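Local coordinates for protein putative deoxyribonuclease yjjV (Escherichia coli, PDB 1ZZM) that probably hydrolyses ester bonds as a TatD-type metallo-dependent hydrolase that binds two divalent metal cations per subunit, at residues L63-G68 against V76-L81; D101-D106 against S134-D139; T181-R186 against M211-F216. All blocks are in the same frame, centred on the assembly; numbering follows the deposited sequence.

Contact 1 of 3, residues L63-G68 against V76-L81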
loop_
_atom_site.group_PDB
_atom_site.type_symbol
_atom_site.label_atom_id
_atom_site.label_comp_id
_atom_site.label_asym_id
_atom_site.label_seq_id
_atom_site.Cartn_x
_atom_site.Cartn_y
_atom_site.Cartn_z
ATOM N N LEU A 63 -7.107 7.137 -3.856
ATOM C CA LEU A 63 -8.551 6.937 -3.917
ATOM C C LEU A 63 -8.784 5.718 -4.792
ATOM O O LEU A 63 -8.150 5.532 -5.851
ATOM C CB LEU A 63 -9.257 8.141 -4.556
ATOM C CG LEU A 63 -9.048 9.487 -3.866
ATOM C CD1 LEU A 63 -9.807 10.570 -4.652
ATOM C CD2 LEU A 63 -9.545 9.387 -2.412
ATOM N N GLY A 64 -9.705 4.874 -4.343
ATOM C CA GLY A 64 -9.974 3.664 -5.067
ATOM C C GLY A 64 -10.964 2.849 -4.264
ATOM O O GLY A 64 -11.307 3.194 -3.109
ATOM N N LEU A 65 -11.363 1.730 -4.850
ATOM C CA LEU A 65 -12.372 0.849 -4.255
ATOM C C LEU A 65 -11.758 -0.533 -3.959
ATOM O O LEU A 65 -11.429 -1.264 -4.874
ATOM C CB LEU A 65 -13.516 0.746 -5.270
ATOM C CG LEU A 65 -14.073 2.081 -5.816
ATOM C CD1 LEU A 65 -15.063 1.814 -6.949
ATOM C CD2 LEU A 65 -14.795 2.861 -4.713
ATOM N N HIS A 66 -11.634 -0.847 -2.662
ATOM C CA HIS A 66 -11.034 -2.061 -2.108
ATOM C C HIS A 66 -11.873 -3.316 -2.353
ATOM O O HIS A 66 -13.094 -3.300 -2.181
ATOM C CB HIS A 66 -10.808 -1.813 -0.597
ATOM C CG HIS A 66 -9.842 -2.761 0.053
ATOM N ND1 HIS A 66 -10.068 -4.117 0.140
ATOM C CD2 HIS A 66 -8.706 -2.525 0.759
ATOM C CE1 HIS A 66 -9.119 -4.679 0.873
ATOM N NE2 HIS A 66 -8.281 -3.733 1.264
ATOM N N PRO A 67 -11.236 -4.431 -2.771
ATOM C CA PRO A 67 -12.011 -5.652 -3.028
ATOM C C PRO A 67 -12.736 -6.171 -1.789
ATOM O O PRO A 67 -13.778 -6.828 -1.903
ATOM C CB PRO A 67 -10.961 -6.638 -3.568
ATOM C CG PRO A 67 -9.660 -6.169 -2.931
ATOM C CD PRO A 67 -9.791 -4.649 -3.003
ATOM N N GLY A 68 -12.194 -5.832 -0.626
ATOM C CA GLY A 68 -12.799 -6.278 0.632
ATOM C C GLY A 68 -14.129 -5.604 0.898
ATOM O O GLY A 68 -14.920 -6.075 1.703
ATOM N N VAL A 76 -22.061 4.171 -9.333
ATOM C CA VAL A 76 -21.952 5.510 -8.761
ATOM C C VAL A 76 -20.598 5.635 -8.048
ATOM O O VAL A 76 -19.924 6.658 -8.177
ATOM C CB VAL A 76 -23.133 5.828 -7.784
ATOM C CG1 VAL A 76 -22.902 7.128 -7.073
ATOM C CG2 VAL A 76 -24.442 5.939 -8.591
ATOM N N SER A 77 -20.162 4.586 -7.348
ATOM C CA SER A 77 -18.844 4.642 -6.689
ATOM C C SER A 77 -17.751 4.895 -7.729
ATOM O O SER A 77 -16.809 5.667 -7.495
ATOM C CB SER A 77 -18.546 3.313 -5.983
ATOM O OG SER A 77 -19.526 3.050 -4.983
ATOM N N LEU A 78 -17.857 4.236 -8.875
ATOM C CA LEU A 78 -16.832 4.410 -9.899
ATOM C C LEU A 78 -16.910 5.794 -10.525
ATOM O O LEU A 78 -15.892 6.391 -10.859
ATOM C CB LEU A 78 -16.946 3.349 -10.984
ATOM C CG LEU A 78 -16.352 1.973 -10.615
ATOM C CD1 LEU A 78 -16.777 0.917 -11.649
ATOM C CD2 LEU A 78 -14.810 2.082 -10.589
ATOM N N GLU A 79 -18.118 6.312 -10.687
ATOM C CA GLU A 79 -18.224 7.641 -11.260
ATOM C C GLU A 79 -17.623 8.635 -10.253
ATOM O O GLU A 79 -16.959 9.610 -10.637
ATOM C CB GLU A 79 -19.685 7.994 -11.535
ATOM C CG GLU A 79 -19.824 9.364 -12.147
ATOM C CD GLU A 79 -21.263 9.757 -12.395
ATOM O OE1 GLU A 79 -21.998 9.059 -13.131
ATOM O OE2 GLU A 79 -21.638 10.773 -11.846
ATOM N N GLN A 80 -17.850 8.403 -8.963
ATOM C CA GLN A 80 -17.293 9.318 -7.950
ATOM C C GLN A 80 -15.761 9.309 -7.968
ATOM O O GLN A 80 -15.109 10.342 -7.790
ATOM C CB GLN A 80 -17.749 8.929 -6.554
ATOM C CG GLN A 80 -19.186 9.183 -6.269
ATOM C CD GLN A 80 -19.532 8.656 -4.882
ATOM O OE1 GLN A 80 -19.103 9.213 -3.839
ATOM N NE2 GLN A 80 -20.260 7.564 -4.853
ATOM N N LEU A 81 -15.200 8.123 -8.155
ATOM C CA LEU A 81 -13.739 7.982 -8.232
ATOM C C LEU A 81 -13.210 8.784 -9.445
ATOM O O LEU A 81 -12.254 9.584 -9.318
ATOM C CB LEU A 81 -13.396 6.500 -8.363
ATOM C CG LEU A 81 -11.910 6.226 -8.608
ATOM C CD1 LEU A 81 -11.075 6.841 -7.439
ATOM C CD2 LEU A 81 -11.675 4.685 -8.693
#

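Contact 2 of 3, residues D101-D106 against S134-D139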
loop_
_atom_site.group_PDB
_atom_site.type_symbol
_atom_site.label_atom_id
_atom_site.label_comp_id
_atom_site.label_asym_id
_atom_site.label_seq_id
_atom_site.Cartn_x
_atom_site.Cartn_y
_atom_site.Cartn_z
ATOM N N ASP A 101 -8.974 -10.358 -3.898
ATOM C CA ASP A 101 -8.814 -11.051 -2.615
ATOM C C ASP A 101 -9.720 -12.286 -2.687
ATOM O O ASP A 101 -10.944 -12.143 -2.757
ATOM C CB ASP A 101 -9.285 -10.098 -1.520
ATOM C CG ASP A 101 -9.069 -10.641 -0.121
ATOM O OD1 ASP A 101 -9.251 -11.850 0.059
ATOM O OD2 ASP A 101 -8.721 -9.854 0.797
ATOM N N LEU A 102 -9.141 -13.482 -2.634
ATOM C CA LEU A 102 -9.957 -14.684 -2.739
ATOM C C LEU A 102 -10.425 -15.258 -1.419
ATOM O O LEU A 102 -10.808 -16.423 -1.346
ATOM C CB LEU A 102 -9.228 -15.770 -3.546
ATOM C CG LEU A 102 -9.373 -15.645 -5.076
ATOM C CD1 LEU A 102 -8.491 -16.695 -5.747
ATOM C CD2 LEU A 102 -10.830 -15.800 -5.508
ATOM N N PHE A 103 -10.405 -14.445 -0.377
ATOM C CA PHE A 103 -10.849 -14.909 0.921
ATOM C C PHE A 103 -12.377 -14.900 0.961
ATOM O O PHE A 103 -13.015 -13.987 0.423
ATOM C CB PHE A 103 -10.336 -13.992 2.027
ATOM C CG PHE A 103 -10.526 -14.565 3.391
ATOM C CD1 PHE A 103 -9.687 -15.580 3.847
ATOM C CD2 PHE A 103 -11.590 -14.157 4.192
ATOM C CE1 PHE A 103 -9.909 -16.185 5.084
ATOM C CE2 PHE A 103 -11.823 -14.752 5.428
ATOM C CZ PHE A 103 -10.981 -15.771 5.876
ATOM N N GLY A 104 -12.961 -15.918 1.593
ATOM C CA GLY A 104 -14.409 -15.979 1.713
ATOM C C GLY A 104 -15.064 -17.117 0.956
ATOM O O GLY A 104 -14.502 -17.652 0.001
ATOM N N ASP A 105 -16.266 -17.508 1.376
ATOM C CA ASP A 105 -16.952 -18.591 0.673
ATOM C C ASP A 105 -17.420 -18.149 -0.705
ATOM O O ASP A 105 -17.590 -18.968 -1.594
ATOM C CB ASP A 105 -18.129 -19.121 1.474
ATOM C CG ASP A 105 -17.698 -20.097 2.554
ATOM O OD1 ASP A 105 -16.524 -20.544 2.552
ATOM O OD2 ASP A 105 -18.553 -20.428 3.391
ATOM N N ASP A 106 -17.650 -16.859 -0.890
ATOM C CA ASP A 106 -18.014 -16.389 -2.231
ATOM C C ASP A 106 -17.478 -15.000 -2.471
ATOM O O ASP A 106 -18.160 -13.994 -2.296
ATOM C CB ASP A 106 -19.512 -16.399 -2.503
ATOM C CG ASP A 106 -19.821 -15.986 -3.935
ATOM O OD1 ASP A 106 -18.906 -16.111 -4.816
ATOM O OD2 ASP A 106 -20.963 -15.534 -4.173
ATOM N N SER A 134 -3.575 -7.881 -2.777
ATOM C CA SER A 134 -3.616 -9.187 -3.422
ATOM C C SER A 134 -3.522 -10.241 -2.336
ATOM O O SER A 134 -2.542 -10.301 -1.592
ATOM C CB SER A 134 -2.452 -9.362 -4.399
ATOM O OG SER A 134 -2.616 -10.575 -5.166
ATOM N N ARG A 135 -4.545 -11.068 -2.233
ATOM C CA ARG A 135 -4.508 -12.093 -1.213
ATOM C C ARG A 135 -4.955 -13.381 -1.905
ATOM O O ARG A 135 -6.152 -13.552 -2.229
ATOM C CB ARG A 135 -5.456 -11.697 -0.093
ATOM C CG ARG A 135 -5.614 -12.771 0.962
ATOM C CD ARG A 135 -6.904 -12.508 1.698
ATOM N NE ARG A 135 -6.726 -12.501 3.134
ATOM C CZ ARG A 135 -7.507 -11.815 3.951
ATOM N NH1 ARG A 135 -8.508 -11.089 3.451
ATOM N NH2 ARG A 135 -7.280 -11.852 5.254
ATOM N N ARG A 136 -3.984 -14.268 -2.128
ATOM C CA ARG A 136 -4.220 -15.544 -2.795
ATOM C C ARG A 136 -4.616 -15.344 -4.250
ATOM O O ARG A 136 -5.220 -16.226 -4.860
ATOM C CB ARG A 136 -5.330 -16.318 -2.073
ATOM C CG ARG A 136 -4.912 -16.863 -0.712
ATOM C CD ARG A 136 -6.084 -17.563 -0.005
ATOM N NE ARG A 136 -5.637 -18.295 1.181
ATOM C CZ ARG A 136 -6.207 -18.215 2.385
ATOM N NH1 ARG A 136 -7.264 -17.426 2.586
ATOM N NH2 ARG A 136 -5.714 -18.928 3.395
ATOM N N THR A 137 -4.247 -14.195 -4.812
ATOM C CA THR A 137 -4.603 -13.816 -6.184
ATOM C C THR A 137 -3.389 -13.284 -6.951
ATOM O O THR A 137 -3.546 -12.587 -7.964
ATOM C CB THR A 137 -5.660 -12.675 -6.141
ATOM O OG1 THR A 137 -5.179 -11.628 -5.286
ATOM C CG2 THR A 137 -6.969 -13.184 -5.553
ATOM N N HIS A 138 -2.178 -13.616 -6.508
ATOM C CA HIS A 138 -1.001 -13.043 -7.204
ATOM C C HIS A 138 -0.875 -13.351 -8.699
ATOM O O HIS A 138 -0.542 -12.463 -9.492
ATOM C CB HIS A 138 0.288 -13.457 -6.495
ATOM C CG HIS A 138 0.420 -12.866 -5.125
ATOM N ND1 HIS A 138 1.135 -13.475 -4.113
ATOM C CD2 HIS A 138 -0.136 -11.758 -4.582
ATOM C CE1 HIS A 138 1.006 -12.769 -3.001
ATOM N NE2 HIS A 138 0.238 -11.723 -3.258
ATOM N N ASP A 139 -1.117 -14.604 -9.077
ATOM C CA ASP A 139 -1.010 -15.010 -10.468
ATOM C C ASP A 139 -2.032 -14.268 -11.339
ATOM O O ASP A 139 -1.688 -13.730 -12.378
ATOM C CB ASP A 139 -1.216 -16.527 -10.586
ATOM C CG ASP A 139 -0.136 -17.325 -9.858
ATOM O OD1 ASP A 139 0.920 -16.768 -9.466
ATOM O OD2 ASP A 139 -0.348 -18.537 -9.669
#

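Contact 3 of 3, residues T181-R186 against M211-F216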
loop_
_atom_site.group_PDB
_atom_site.type_symbol
_atom_site.label_atom_id
_atom_site.label_comp_id
_atom_site.label_asym_id
_atom_site.label_seq_id
_atom_site.Cartn_x
_atom_site.Cartn_y
_atom_site.Cartn_z
ATOM N N THR A 181 4.532 -8.844 7.751
ATOM C CA THR A 181 4.675 -10.235 7.346
ATOM C C THR A 181 6.090 -10.746 7.570
ATOM O O THR A 181 6.282 -11.922 7.919
ATOM C CB THR A 181 4.342 -10.422 5.859
ATOM O OG1 THR A 181 2.984 -10.033 5.624
ATOM C CG2 THR A 181 4.559 -11.893 5.438
ATOM N N ILE A 182 7.089 -9.882 7.393
ATOM C CA ILE A 182 8.450 -10.365 7.551
ATOM C C ILE A 182 8.888 -10.590 8.992
ATOM O O ILE A 182 10.001 -11.053 9.213
ATOM C CB ILE A 182 9.500 -9.454 6.867
ATOM C CG1 ILE A 182 9.511 -8.035 7.454
ATOM C CG2 ILE A 182 9.221 -9.403 5.367
ATOM C CD1 ILE A 182 9.637 -7.953 8.944
ATOM N N THR A 183 8.032 -10.248 9.959
ATOM C CA THR A 183 8.403 -10.436 11.365
ATOM C C THR A 183 7.995 -11.797 11.902
ATOM O O THR A 183 8.252 -12.099 13.077
ATOM C CB THR A 183 7.797 -9.364 12.305
ATOM O OG1 THR A 183 6.376 -9.496 12.330
ATOM C CG2 THR A 183 8.189 -7.967 11.861
ATOM N N TYR A 184 7.376 -12.609 11.041
ATOM C CA TYR A 184 6.912 -13.955 11.384
ATOM C C TYR A 184 7.669 -15.032 10.588
ATOM O O TYR A 184 7.131 -15.598 9.640
ATOM C CB TYR A 184 5.421 -14.081 11.045
ATOM C CG TYR A 184 4.508 -13.178 11.855
ATOM C CD1 TYR A 184 4.077 -13.563 13.117
ATOM C CD2 TYR A 184 4.040 -11.964 11.340
ATOM C CE1 TYR A 184 3.190 -12.781 13.849
ATOM C CE2 TYR A 184 3.152 -11.162 12.072
ATOM C CZ TYR A 184 2.729 -11.590 13.326
ATOM O OH TYR A 184 1.809 -10.883 14.055
ATOM N N PRO A 185 8.896 -15.375 10.994
ATOM C CA PRO A 185 9.618 -16.398 10.215
ATOM C C PRO A 185 8.967 -17.775 10.061
ATOM O O PRO A 185 9.217 -18.494 9.073
ATOM C CB PRO A 185 10.988 -16.461 10.898
ATOM C CG PRO A 185 10.716 -16.015 12.291
ATOM C CD PRO A 185 9.674 -14.923 12.161
ATOM N N ARG A 186 8.106 -18.139 10.996
ATOM C CA ARG A 186 7.487 -19.448 10.918
ATOM C C ARG A 186 6.161 -19.454 10.161
ATOM O O ARG A 186 5.576 -20.510 9.953
ATOM C CB ARG A 186 7.294 -20.000 12.340
ATOM C CG ARG A 186 8.590 -20.018 13.170
ATOM C CD ARG A 186 8.329 -20.312 14.667
ATOM N NE ARG A 186 7.744 -21.635 14.889
ATOM C CZ ARG A 186 7.503 -22.154 16.088
ATOM N NH1 ARG A 186 7.792 -21.465 17.189
ATOM N NH2 ARG A 186 6.975 -23.369 16.192
ATOM N N MET A 211 -2.570 -6.256 10.074
ATOM C CA MET A 211 -1.236 -6.865 9.988
ATOM C C MET A 211 -0.296 -6.542 11.177
ATOM O O MET A 211 0.826 -6.068 10.997
ATOM C CB MET A 211 -0.590 -6.476 8.628
ATOM C CG MET A 211 -1.448 -6.911 7.373
ATOM S SD MET A 211 -0.795 -6.597 5.633
ATOM C CE MET A 211 0.230 -8.061 5.373
ATOM N N PRO A 212 -0.745 -6.811 12.426
ATOM C CA PRO A 212 0.083 -6.541 13.615
ATOM C C PRO A 212 1.411 -7.285 13.535
ATOM O O PRO A 212 1.461 -8.394 12.995
ATOM C CB PRO A 212 -0.801 -7.034 14.778
ATOM C CG PRO A 212 -1.658 -8.086 14.143
ATOM C CD PRO A 212 -2.023 -7.423 12.815
ATOM N N LEU A 213 2.491 -6.694 14.031
ATOM C CA LEU A 213 3.777 -7.393 13.960
ATOM C C LEU A 213 3.888 -8.488 15.036
ATOM O O LEU A 213 3.153 -8.484 16.044
ATOM C CB LEU A 213 4.943 -6.420 14.107
ATOM C CG LEU A 213 5.382 -5.597 12.889
ATOM C CD1 LEU A 213 4.231 -4.690 12.356
ATOM C CD2 LEU A 213 6.572 -4.780 13.286
ATOM N N ASN A 214 4.818 -9.414 14.805
ATOM C CA ASN A 214 5.075 -10.532 15.719
ATOM C C ASN A 214 5.398 -10.005 17.115
ATOM O O ASN A 214 6.349 -9.248 17.294
ATOM C CB ASN A 214 6.253 -11.379 15.211
ATOM C CG ASN A 214 6.332 -12.736 15.894
ATOM O OD1 ASN A 214 5.612 -12.987 16.851
ATOM N ND2 ASN A 214 7.193 -13.616 15.395
ATOM N N GLY A 215 4.594 -10.403 18.096
ATOM C CA GLY A 215 4.828 -9.955 19.461
ATOM C C GLY A 215 3.953 -8.778 19.848
ATOM O O GLY A 215 4.033 -8.279 20.982
ATOM N N PHE A 216 3.118 -8.337 18.905
ATOM C CA PHE A 216 2.228 -7.210 19.120
ATOM C C PHE A 216 0.818 -7.538 18.734
ATOM O O PHE A 216 0.006 -6.651 18.522
ATOM C CB PHE A 216 2.707 -5.996 18.319
ATOM C CG PHE A 216 4.018 -5.459 18.784
ATOM C CD1 PHE A 216 5.212 -6.011 18.335
ATOM C CD2 PHE A 216 4.064 -4.437 19.730
ATOM C CE1 PHE A 216 6.430 -5.559 18.820
ATOM C CE2 PHE A 216 5.270 -3.983 20.218
ATOM C CZ PHE A 216 6.463 -4.547 19.763
#

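Contact 1 of 3, residues L63-G68 against V76-L81
Leu65 and Leu81 carry this contact, in which the loop after a strand of a TIM-type barrel packs against the helix that follows it, completing a beta-alpha unit. Segment 63-68 leaves the end of strand 59-63, and segment 76-81 is part of helix 75-87, so the chain folds back on itself within a few residues. The join is almost wholly apolar. Leu65 sets both methyls against CB of Ser77, CD1 at 3.9 Å and CD2 at 4.0 Å. The same CD1 of Leu65 also rests 3.7 Å from CD2 of Leu78, the two side chains crossing obliquely. The Ser77 hydroxyl is bonded to the backbone N of Ser74, just before the helix. One turn further on, Leu81 has CG anti to its backbone N (chi1 174°), and its CD1 touches the strand end, while CD2 approaches CA of Gly64 at 4.1 Å. Phe46 of helix 46-55 touches Leu63, Leu65 and Leu81, and Gln119 of helix 109-125 touches Leu65 and Leu81, so these three leucines are buried between neighbouring helices. Beyond them, His66, Pro67 and Gly68 line the pocket holding a polyether molecule. At the strand end, CD1 of Leu81 sits 3.6 Å from both CB and the carbonyl O of Leu63.

Contact 2 of 3, residues D101-D106 against S134-D139
Asp101 and Arg135 form a parallel bridge at the ends of two adjacent barrel strands, 95-101 and 130-135, beside the zinc site and in the wall of the polyether pocket. The backbone N of Leu102 bonds to Arg135 O at 3.0 Å. On one face of the sheet the two side chains run side by side in the same direction, and Arg135 NH1 gives a salt bridge to Asp101 OD2 at 2.9 Å, through the syn lone pair. The carboxylate and guanidinium planes are 62° apart. Phe103 covers the same guanidinium, its CG 4.0 Å above the plane and offset toward the rim. The second arginine meets that ring at its edge instead, with Arg136 NH1 3.3 Å from CD1 of Phe103 and the two planes nearly coplanar. Leu102 CG packs tightly on Thr137 CG2, at 3.5 Å, and Phe109 of helix 109-125 touches both residues. Asp101 is held at both oxygens: OD1 takes the N-H of Phe103 at 2.9 Å, an Asx turn, while OD2 also bonds to NE2 of the zinc ligand His133. Asp101 is thus a second-shell residue, and its several bonds are likely to fix the rotation of its carboxylate and steady the His133 ring.

Contact 3 of 3, residues T181-R186 against M211-F216
Tyr184 lays its ring over Asn214 and reaches past it to the backbone of the facing loop. The first torsion (chi1 -64°) sets CG beside the backbone N, and the second, -84°, turns the ring so that one face lies over Asn214 CB, 3.9 Å from the ring centroid, a CH-pi contact offset toward the rim. The ring and the Asn214 amide are close to parallel, their planes only 14° apart. At the far end the hydroxyl donates to Pro212 O, with OH to O at 2.7 Å, and it stands well above the carbonyl plane.

Asn214 answers with two bonds of its own. Its side chain has CG anti to the backbone N and slides past Thr183 in the opposite direction, and ND2 bonds to Thr183 O at 3.0 Å, with that oxygen in the amide plane. Its backbone N gives a nearly straight bond to Thr183 OG1, 2.9 Å long, and the same hydroxyl is also bonded to Gly180 O. The Thr183 methyl CG2 packs 3.8 Å from CG of Leu213, the side chains crossing at about a right angle. Replacing Tyr184 by an alanine would probably leave Pro212 O without its hydroxyl donor and open a gap over Asn214 CB.

Nearer the metals, Met211 brings CE to 3.4 Å from Thr181 OG1. Leu213 opens a type II turn to Phe216, bonded from Phe216 N to Leu213 O, with Gly215 at the third position. The whole arrangement joins the loops that follow barrel strands 175-178 and 202-204, the Met211 side chain lying close to those of the metal ligands Asp207 and His157, as suits the mouth of a TIM-type barrel that carries its metal site there.

How the contacts relate
From the N terminus the three contacts come in series, and none nests in or crosses another. Contact 1 closes the shortest loop, joining strand 59-63 to its own helix 75-87. Contact 2 then closes a longer loop through helix 109-125, bridging the neighbouring strands 95-101 and 130-135. Contact 3 spans helix 190-196 and strand 202-204, tying two post-strand loops together. Contacts 1 and 2 touch where Pro67 CG meets Asp101 CB at 4.2 Å. Contact 3 stands apart, its nearest atoms about 8 Å from those of contact 2, and lies across the chain's centre from contact 1, their centres about 30 Å apart.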